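Local coordinates for protein metalloregulator ScaR (Streptococcus gordonii, PDB 3HRT) that probably binds DNA as a metal-dependent transcription regulator, a homodimer of the DtxR/MntR family, at residues 75-80 with 126-131; 141-146 with 209-214; 174-179 with 192-197. All coordinates share one frame; numbering follows the deposited sequence.

Contact 1 (75-80 with 126-131). With CD (cadmium ion), chain D; SO4 (sulfate ion), chain C.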
loop_
_atom_site.group_PDB
_atom_site.type_symbol
_atom_site.label_atom_id
_atom_site.label_comp_id
_atom_site.label_asym_id
_atom_site.label_seq_id
_atom_site.Cartn_x
_atom_site.Cartn_y
_atom_site.Cartn_z
ATOM N N HIS A 75 8.696 -7.210 2.826
ATOM C CA HIS A 75 8.199 -8.215 1.909
ATOM C C HIS A 75 7.255 -9.221 2.553
ATOM O O HIS A 75 6.228 -9.572 1.982
ATOM C CB HIS A 75 9.385 -8.961 1.328
ATOM C CG HIS A 75 9.000 -10.065 0.406
ATOM N ND1 HIS A 75 9.195 -9.996 -0.955
ATOM C CD2 HIS A 75 8.416 -11.260 0.645
ATOM C CE1 HIS A 75 8.754 -11.104 -1.517
ATOM N NE2 HIS A 75 8.273 -11.888 -0.569
ATOM N N ARG A 76 7.618 -9.686 3.742
ATOM C CA ARG A 76 6.921 -10.797 4.387
ATOM C C ARG A 76 5.647 -10.370 5.119
ATOM O O ARG A 76 4.642 -11.091 5.108
ATOM C CB ARG A 76 7.890 -11.567 5.294
ATOM C CG ARG A 76 9.010 -12.209 4.469
ATOM C CD ARG A 76 9.927 -13.177 5.239
ATOM N NE ARG A 76 10.757 -13.956 4.321
ATOM C CZ ARG A 76 11.753 -14.737 4.714
ATOM N NH1 ARG A 76 12.037 -14.820 6.004
ATOM N NH2 ARG A 76 12.457 -15.436 3.830
ATOM N N LEU A 77 5.692 -9.195 5.744
ATOM C CA LEU A 77 4.515 -8.623 6.376
ATOM C C LEU A 77 3.488 -8.296 5.302
ATOM O O LEU A 77 2.317 -8.644 5.434
ATOM C CB LEU A 77 4.889 -7.371 7.148
ATOM C CG LEU A 77 5.714 -7.581 8.409
ATOM C CD1 LEU A 77 6.025 -6.259 9.090
ATOM C CD2 LEU A 77 4.978 -8.504 9.356
ATOM N N ILE A 78 3.930 -7.655 4.225
ATOM C CA ILE A 78 3.024 -7.375 3.124
ATOM C C ILE A 78 2.321 -8.649 2.650
ATOM O O ILE A 78 1.096 -8.672 2.455
ATOM C CB ILE A 78 3.728 -6.717 1.923
ATOM C CG1 ILE A 78 4.224 -5.313 2.287
ATOM C CG2 ILE A 78 2.794 -6.653 0.726
ATOM C CD1 ILE A 78 3.196 -4.452 2.974
ATOM N N GLU A 79 3.089 -9.710 2.456
ATOM C CA GLU A 79 2.507 -10.942 1.970
ATOM C C GLU A 79 1.472 -11.456 2.921
ATOM O O GLU A 79 0.409 -11.906 2.493
ATOM C CB GLU A 79 3.577 -12.005 1.776
ATOM C CG GLU A 79 4.209 -11.974 0.398
ATOM C CD GLU A 79 5.337 -12.969 0.292
ATOM O OE1 GLU A 79 5.773 -13.417 1.375
ATOM O OE2 GLU A 79 5.784 -13.301 -0.839
ATOM N N VAL A 80 1.775 -11.409 4.215
ATOM C CA VAL A 80 0.838 -11.944 5.208
ATOM C C VAL A 80 -0.490 -11.199 5.150
ATOM O O VAL A 80 -1.562 -11.798 5.124
ATOM C CB VAL A 80 1.350 -11.810 6.635
ATOM C CG1 VAL A 80 0.202 -12.102 7.634
ATOM C CG2 VAL A 80 2.567 -12.684 6.861
ATOM N N GLY A 126 9.022 -18.663 5.687
ATOM C CA GLY A 126 10.126 -17.755 5.956
ATOM C C GLY A 126 9.881 -17.020 7.254
ATOM O O GLY A 126 8.740 -16.631 7.503
ATOM N N THR A 127 10.903 -16.808 8.084
ATOM C CA THR A 127 10.661 -16.049 9.318
ATOM C C THR A 127 10.778 -14.535 9.141
ATOM O O THR A 127 11.461 -14.065 8.240
ATOM C CB THR A 127 11.489 -16.523 10.532
ATOM O OG1 THR A 127 12.883 -16.396 10.252
ATOM C CG2 THR A 127 11.120 -17.979 10.899
ATOM N N ILE A 128 10.069 -13.798 10.000
ATOM C CA ILE A 128 9.961 -12.341 9.943
ATOM C C ILE A 128 10.705 -11.762 11.132
ATOM O O ILE A 128 10.223 -11.793 12.271
ATOM C CB ILE A 128 8.480 -11.889 10.030
ATOM C CG1 ILE A 128 7.705 -12.301 8.777
ATOM C CG2 ILE A 128 8.386 -10.379 10.230
ATOM C CD1 ILE A 128 6.216 -12.375 8.972
ATOM N N PRO A 129 11.896 -11.230 10.876
ATOM C CA PRO A 129 12.751 -10.685 11.931
ATOM C C PRO A 129 12.117 -9.475 12.616
ATOM O O PRO A 129 11.286 -8.790 12.042
ATOM C CB PRO A 129 13.991 -10.254 11.159
ATOM C CG PRO A 129 13.477 -9.987 9.795
ATOM C CD PRO A 129 12.516 -11.083 9.554
ATOM N N ALA A 130 12.512 -9.211 13.847
ATOM C CA ALA A 130 12.066 -7.996 14.502
ATOM C C ALA A 130 12.706 -6.743 13.872
ATOM O O ALA A 130 13.622 -6.838 13.037
ATOM C CB ALA A 130 12.361 -8.061 15.985
ATOM N N LYS A 131 12.196 -5.573 14.265
ATOM C CA LYS A 131 12.752 -4.276 13.884
ATOM C C LYS A 131 14.206 -4.254 14.282
ATOM O O LYS A 131 14.495 -4.301 15.470
ATOM C CB LYS A 131 12.053 -3.187 14.703
ATOM C CG LYS A 131 11.399 -2.009 13.941
ATOM C CD LYS A 131 12.374 -0.973 13.374
ATOM C CE LYS A 131 12.661 -1.245 11.886
ATOM N NZ LYS A 131 12.848 -2.723 11.540
HETATM CD CD CD D . 7.126 -15.365 1.631
HETATM S S SO4 C . 13.300 -16.816 0.220
HETATM O O1 SO4 C . 14.718 -16.791 0.589
HETATM O O2 SO4 C . 12.523 -15.952 1.112
HETATM O O3 SO4 C . 13.160 -16.345 -1.158
HETATM O O4 SO4 C . 12.774 -18.173 0.346
#
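R76 on helix 62-85 and I128 in the irregular loop 126-131 come closest in backbone, with their CA atoms 6.5 Å apart. From here the arginine reaches along the loop: CG stands anti to the carbonyl carbon (chi1 -64°) and the chain is extended to NE, which carries the guanidinium to T127. NH1 gives a hydrogen bond to T127 O, although its modelled length is too short to be trusted. CA of G126 lies 3.5 Å above the R76 guanidinium; glycine lets the backbone come close over one face of the flat group, toward its rim. NH2 donates at 2.8 Å to O2 of a sulfate, probably from the crystallisation liquor, and also forms a salt bridge with E137, whose carboxylate accepts T127 N as well. This is the metal-binding and dimerisation domain of the DtxR/MntR family, and one helical turn on from R76, E79 OE1 binds the cadmium ion at 2.4 Å, with C122 SG as a further ligand. H75 NE2 donates weakly to E79 OE2 and is hydrogen-bonded to D159. The branched I128 supplies the apolar part: CG1 rests against R76 CB at 3.6 Å, CG2 lies 4.0 Å from L77 CD2, and CD1 reaches CG2 of V80 at 4.2 Å.

Contact 2 (141-146 with 209-214)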
loop_
_atom_site.group_PDB
_atom_site.type_symbol
_atom_site.label_atom_id
_atom_site.label_comp_id
_atom_site.label_asym_id
_atom_site.label_seq_id
_atom_site.Cartn_x
_atom_site.Cartn_y
_atom_site.Cartn_z
ATOM N N LEU A 141 16.996 -26.495 6.676
ATOM C CA LEU A 141 17.307 -27.848 6.218
ATOM C C LEU A 141 16.622 -28.157 4.892
ATOM O O LEU A 141 15.443 -28.496 4.855
ATOM C CB LEU A 141 16.935 -28.878 7.298
ATOM C CG LEU A 141 17.136 -30.398 7.119
ATOM C CD1 LEU A 141 15.919 -31.056 6.488
ATOM C CD2 LEU A 141 18.404 -30.762 6.336
ATOM N N THR A 142 17.366 -28.030 3.798
ATOM C CA THR A 142 16.803 -28.311 2.485
ATOM C C THR A 142 16.623 -29.804 2.234
ATOM O O THR A 142 17.281 -30.636 2.861
ATOM C CB THR A 142 17.633 -27.691 1.341
ATOM O OG1 THR A 142 17.209 -28.254 0.093
ATOM C CG2 THR A 142 19.108 -27.972 1.522
ATOM N N LEU A 143 15.717 -30.136 1.323
ATOM C CA LEU A 143 15.481 -31.528 0.972
ATOM C C LEU A 143 16.810 -32.178 0.618
ATOM O O LEU A 143 17.149 -33.230 1.154
ATOM C CB LEU A 143 14.510 -31.641 -0.207
ATOM C CG LEU A 143 14.056 -33.064 -0.519
ATOM C CD1 LEU A 143 13.417 -33.634 0.712
ATOM C CD2 LEU A 143 13.103 -33.126 -1.711
ATOM N N GLU A 144 17.578 -31.537 -0.257
ATOM C CA GLU A 144 18.818 -32.130 -0.735
ATOM C C GLU A 144 19.829 -32.528 0.364
ATOM O O GLU A 144 20.601 -33.473 0.175
ATOM C CB GLU A 144 19.487 -31.231 -1.764
ATOM C CG GLU A 144 20.644 -30.446 -1.196
ATOM C CD GLU A 144 21.758 -30.238 -2.201
ATOM O OE1 GLU A 144 22.935 -30.364 -1.792
ATOM O OE2 GLU A 144 21.458 -29.958 -3.389
ATOM N N GLU A 145 19.831 -31.822 1.495
ATOM C CA GLU A 145 20.696 -32.188 2.619
ATOM C C GLU A 145 20.019 -33.198 3.544
ATOM O O GLU A 145 20.541 -33.515 4.611
ATOM C CB GLU A 145 21.063 -30.965 3.462
ATOM C CG GLU A 145 21.583 -29.751 2.715
ATOM C CD GLU A 145 21.342 -28.437 3.498
ATOM O OE1 GLU A 145 21.391 -27.333 2.885
ATOM O OE2 GLU A 145 21.089 -28.522 4.727
ATOM N N ALA A 146 18.845 -33.680 3.159
ATOM C CA ALA A 146 18.099 -34.583 4.026
ATOM C C ALA A 146 18.619 -36.018 3.904
ATOM O O ALA A 146 18.260 -36.760 2.978
ATOM C CB ALA A 146 16.591 -34.503 3.739
ATOM N N ILE A 209 12.989 -26.414 -1.718
ATOM C CA ILE A 209 12.124 -26.920 -0.672
ATOM C C ILE A 209 12.955 -27.012 0.611
ATOM O O ILE A 209 14.120 -27.385 0.569
ATOM C CB ILE A 209 11.574 -28.312 -1.042
ATOM C CG1 ILE A 209 10.377 -28.189 -1.983
ATOM C CG2 ILE A 209 11.150 -29.072 0.196
ATOM C CD1 ILE A 209 10.692 -27.535 -3.291
ATOM N N TYR A 210 12.374 -26.642 1.745
ATOM C CA TYR A 210 13.001 -26.912 3.035
ATOM C C TYR A 210 12.086 -27.847 3.794
ATOM O O TYR A 210 10.870 -27.761 3.648
ATOM C CB TYR A 210 13.196 -25.632 3.826
ATOM C CG TYR A 210 14.169 -24.673 3.189
ATOM C CD1 TYR A 210 13.937 -24.144 1.922
ATOM C CD2 TYR A 210 15.312 -24.273 3.858
ATOM C CE1 TYR A 210 14.831 -23.249 1.338
ATOM C CE2 TYR A 210 16.202 -23.378 3.285
ATOM C CZ TYR A 210 15.957 -22.875 2.028
ATOM O OH TYR A 210 16.853 -21.999 1.471
ATOM N N VAL A 211 12.657 -28.745 4.586
ATOM C CA VAL A 211 11.864 -29.739 5.303
ATOM C C VAL A 211 12.392 -29.895 6.717
ATOM O O VAL A 211 13.496 -29.466 7.025
ATOM C CB VAL A 211 11.905 -31.093 4.594
ATOM C CG1 VAL A 211 10.992 -31.086 3.387
ATOM C CG2 VAL A 211 13.317 -31.415 4.176
ATOM N N GLU A 212 11.602 -30.491 7.591
ATOM C CA GLU A 212 12.071 -30.706 8.947
ATOM C C GLU A 212 11.615 -32.100 9.373
ATOM O O GLU A 212 10.464 -32.474 9.140
ATOM C CB GLU A 212 11.531 -29.617 9.876
ATOM C CG GLU A 212 12.526 -29.127 10.925
ATOM C CD GLU A 212 13.231 -27.821 10.546
ATOM O OE1 GLU A 212 13.569 -27.044 11.468
ATOM O OE2 GLU A 212 13.454 -27.562 9.340
ATOM N N LYS A 213 12.522 -32.876 9.966
ATOM C CA LYS A 213 12.229 -34.275 10.280
ATOM C C LYS A 213 11.098 -34.419 11.283
ATOM O O LYS A 213 11.260 -34.124 12.469
ATOM C CB LYS A 213 13.469 -35.029 10.777
ATOM C CG LYS A 213 13.168 -36.470 11.189
ATOM C CD LYS A 213 14.432 -37.244 11.531
ATOM C CE LYS A 213 15.089 -36.751 12.819
ATOM N NZ LYS A 213 14.384 -37.211 14.051
ATOM N N ILE A 214 9.951 -34.871 10.791
ATOM C CA ILE A 214 8.821 -35.177 11.652
ATOM C C ILE A 214 9.073 -36.548 12.275
ATOM O O ILE A 214 8.591 -36.857 13.366
ATOM C CB ILE A 214 7.490 -35.138 10.861
ATOM C CG1 ILE A 214 6.301 -35.547 11.727
ATOM C CG2 ILE A 214 7.565 -36.038 9.663
ATOM C CD1 ILE A 214 5.028 -35.749 10.925
ATOM O OXT ILE A 214 9.800 -37.374 11.709
#
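V211 turns its CG2 methyl toward two leucines of segment 141-146, which cross it obliquely. CG2 of V211 lies 3.5 Å from CD1 of L141 and 4.1 Å from CD1 of L143. In L141, CG set anti to the backbone N (chi1 180°) swings the isobutyl group over the strand, whereas L143 also packs its CB at 4.2 Å from I209 CG2 and continues inward to Y190 and L192. The residue types fit: compact V211 offers one methyl between the longer L141 and L143, whose CD1 atoms both reach it. Y210 turns elsewhere: the edge of its ring comes near L141 N, and the aromatic group makes a cation-pi interaction with R156. Between these side chains T142 and Y210 form a single antiparallel bridge, a non-hydrogen-bonded pair with CA atoms 4.1 Å apart. Two backbone bonds flank it, V211 N to L141 O at 2.8 Å and L143 N to I209 O at 3.3 Å. T142 OG1 approaches that same I209 O and accepts a weak bond from E144 N, a use of threonine's compact hydroxyl beside the backbone. The segment thus borders strand 210-213, an outer strand of the five-stranded sheet in the FeoA, SH3-like domain. Main-chain bonds appear to set the alignment of the two segments, while aliphatic contacts round the buried V211 and L143 add apolar packing that needs no precise direction.

Contact 3 (174-179 with 192-197)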
loop_
_atom_site.group_PDB
_atom_site.type_symbol
_atom_site.label_atom_id
_atom_site.label_comp_id
_atom_site.label_asym_id
_atom_site.label_seq_id
_atom_site.Cartn_x
_atom_site.Cartn_y
_atom_site.Cartn_z
ATOM N N VAL A 174 3.121 -25.850 1.652
ATOM C CA VAL A 174 3.779 -25.691 2.943
ATOM C C VAL A 174 2.877 -26.117 4.094
ATOM O O VAL A 174 1.730 -25.674 4.184
ATOM C CB VAL A 174 4.201 -24.247 3.172
ATOM C CG1 VAL A 174 5.377 -24.221 4.129
ATOM C CG2 VAL A 174 4.529 -23.553 1.829
ATOM N N GLY A 175 3.388 -26.966 4.980
ATOM C CA GLY A 175 2.570 -27.519 6.044
ATOM C C GLY A 175 2.029 -28.908 5.727
ATOM O O GLY A 175 1.558 -29.626 6.612
ATOM N N LYS A 176 2.091 -29.298 4.457
ATOM C CA LYS A 176 1.746 -30.663 4.072
ATOM C C LYS A 176 2.834 -31.605 4.555
ATOM O O LYS A 176 3.993 -31.220 4.658
ATOM C CB LYS A 176 1.594 -30.783 2.553
ATOM C CG LYS A 176 0.152 -30.707 2.035
ATOM C CD LYS A 176 -0.415 -32.105 1.705
ATOM C CE LYS A 176 -1.290 -32.695 2.829
ATOM N NZ LYS A 176 -0.547 -33.466 3.872
ATOM N N THR A 177 2.451 -32.838 4.859
ATOM C CA THR A 177 3.408 -33.874 5.228
ATOM C C THR A 177 3.913 -34.616 3.984
ATOM O O THR A 177 3.132 -34.989 3.105
ATOM C CB THR A 177 2.807 -34.849 6.260
ATOM O OG1 THR A 177 1.384 -34.667 6.313
ATOM C CG2 THR A 177 3.388 -34.583 7.646
ATOM N N ILE A 178 5.227 -34.815 3.923
ATOM C CA ILE A 178 5.907 -35.284 2.718
ATOM C C ILE A 178 6.639 -36.601 2.953
ATOM O O ILE A 178 7.278 -36.779 3.994
ATOM C CB ILE A 178 6.904 -34.210 2.211
ATOM C CG1 ILE A 178 6.263 -33.377 1.109
ATOM C CG2 ILE A 178 8.178 -34.833 1.684
ATOM C CD1 ILE A 178 5.929 -34.182 -0.110
ATOM N N ARG A 179 6.539 -37.516 1.982
ATOM C CA ARG A 179 7.172 -38.837 2.060
ATOM C C ARG A 179 8.454 -38.942 1.243
ATOM O O ARG A 179 8.403 -39.155 0.032
ATOM C CB ARG A 179 6.208 -39.918 1.580
ATOM C CG ARG A 179 5.353 -40.550 2.669
ATOM C CD ARG A 179 5.140 -42.047 2.394
ATOM N NE ARG A 179 4.192 -42.658 3.323
ATOM C CZ ARG A 179 4.145 -43.957 3.592
ATOM N NH1 ARG A 179 5.001 -44.784 3.007
ATOM N NH2 ARG A 179 3.249 -44.429 4.452
ATOM N N LEU A 192 9.326 -38.577 -4.058
ATOM C CA LEU A 192 8.478 -38.187 -2.944
ATOM C C LEU A 192 7.141 -38.882 -3.047
ATOM O O LEU A 192 6.863 -39.561 -4.031
ATOM C CB LEU A 192 8.261 -36.663 -2.914
ATOM C CG LEU A 192 9.488 -35.751 -2.810
ATOM C CD1 LEU A 192 9.095 -34.357 -3.212
ATOM C CD2 LEU A 192 10.123 -35.756 -1.417
ATOM N N GLU A 193 6.315 -38.689 -2.028
ATOM C CA GLU A 193 4.984 -39.272 -1.993
ATOM C C GLU A 193 4.087 -38.384 -1.141
ATOM O O GLU A 193 4.219 -38.328 0.081
ATOM C CB GLU A 193 5.054 -40.716 -1.468
ATOM C CG GLU A 193 3.812 -41.236 -0.745
ATOM C CD GLU A 193 2.571 -41.269 -1.617
ATOM O OE1 GLU A 193 2.197 -42.375 -2.068
ATOM O OE2 GLU A 193 1.972 -40.192 -1.844
ATOM N N VAL A 194 3.183 -37.678 -1.807
ATOM C CA VAL A 194 2.376 -36.652 -1.162
ATOM C C VAL A 194 0.948 -36.661 -1.698
ATOM O O VAL A 194 0.728 -36.463 -2.893
ATOM C CB VAL A 194 2.997 -35.254 -1.373
ATOM C CG1 VAL A 194 3.471 -35.091 -2.817
ATOM C CG2 VAL A 194 2.014 -34.154 -0.985
ATOM N N ASP A 195 -0.016 -36.883 -0.804
ATOM C CA ASP A 195 -1.429 -37.029 -1.173
ATOM C C ASP A 195 -1.747 -38.384 -1.824
ATOM O O ASP A 195 -2.884 -38.638 -2.236
ATOM C CB ASP A 195 -1.897 -35.879 -2.073
ATOM C CG ASP A 195 -2.502 -34.731 -1.287
ATOM O OD1 ASP A 195 -3.715 -34.475 -1.453
ATOM O OD2 ASP A 195 -1.771 -34.090 -0.502
ATOM N N GLY A 196 -0.743 -39.251 -1.909
ATOM C CA GLY A 196 -0.926 -40.557 -2.511
ATOM C C GLY A 196 -0.134 -40.748 -3.792
ATOM O O GLY A 196 0.288 -41.864 -4.101
ATOM N N GLN A 197 0.073 -39.667 -4.539
ATOM C CA GLN A 197 0.779 -39.749 -5.820
ATOM C C GLN A 197 2.287 -39.555 -5.678
ATOM O O GLN A 197 2.739 -38.718 -4.897
ATOM C CB GLN A 197 0.206 -38.745 -6.822
ATOM C CG GLN A 197 0.691 -38.968 -8.243
ATOM C CD GLN A 197 -0.424 -38.839 -9.263
ATOM O OE1 GLN A 197 -1.223 -37.902 -9.212
ATOM N NE2 GLN A 197 -0.487 -39.785 -10.199
#
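I178 and R179 meet L192, E193 and V194 across the beta hairpin of strands 177-183 and 190-194, part of the antiparallel sheet in the FeoA, SH3-like domain. The short strand segments approach to 4.8 Å and run 142° apart in direction, clearly twisted from exact antiparallel. Backbone bonding is modest: R179 N donates weakly to E193 O at 3.1 Å, and CA of L192 makes a CA-H...O contact with R179 O.

The apolar contacts lie on the I178 side of the hairpin. Its two branches divide the work, CG2 meeting CD2 of L192 at 3.8 Å and CD1 reaching CB of V194 at 3.4 Å. Beta-branched I178 and V194 suit extended backbone; L192, branched one carbon further out, reaches across to I178. L192 and V194 also touch I199 of strand 197-201, so the interior is shared by three strands.

Among the charged chains, R179 and E193 pair on the other face. They run alongside each other in the same direction and meet through their methylenes, CD of R179 lying 3.5 Å from CG of E193. Their guanidinium and carboxylate planes stand 77° apart and the charged atoms do not meet. Separately, at the turn end beside V194, K176 bends across D195, its NZ 4.6 Å from OD2, opposite charges near but not bonded.

Beyond V194 the chain reverses in a type I' turn ending at Q197. D195 and G196 take positive phi there, easy for glycine and comparatively well tolerated by aspartate. E193 bends back at chi2 toward this turn, and its OE2 accepts a weak 2.9 Å bond from G196 N.

Contact 1 is the buried one, a helix against a loop in the metal-binding domain, where an arginine joins backbone, E137 and sulfate beside the metal site. Contacts 2 and 3 are only partly buried and belong to the same five-stranded sheet: contact 2 at its outer strand 210-213, contact 3 in the hairpin on the far side of strand 150-156. Both bond to strand 150-156, which lies between 210-213 and 177-183, through E212 with I153 and I178 with Y152. They also touch directly, L143 CD2 lying 4.0 Å from L192 CD2. Contact 2 depends on backbone bonds and aliphatic cover; contact 3 adds the methylenes of charged chains and one distant lysine-aspartate attraction.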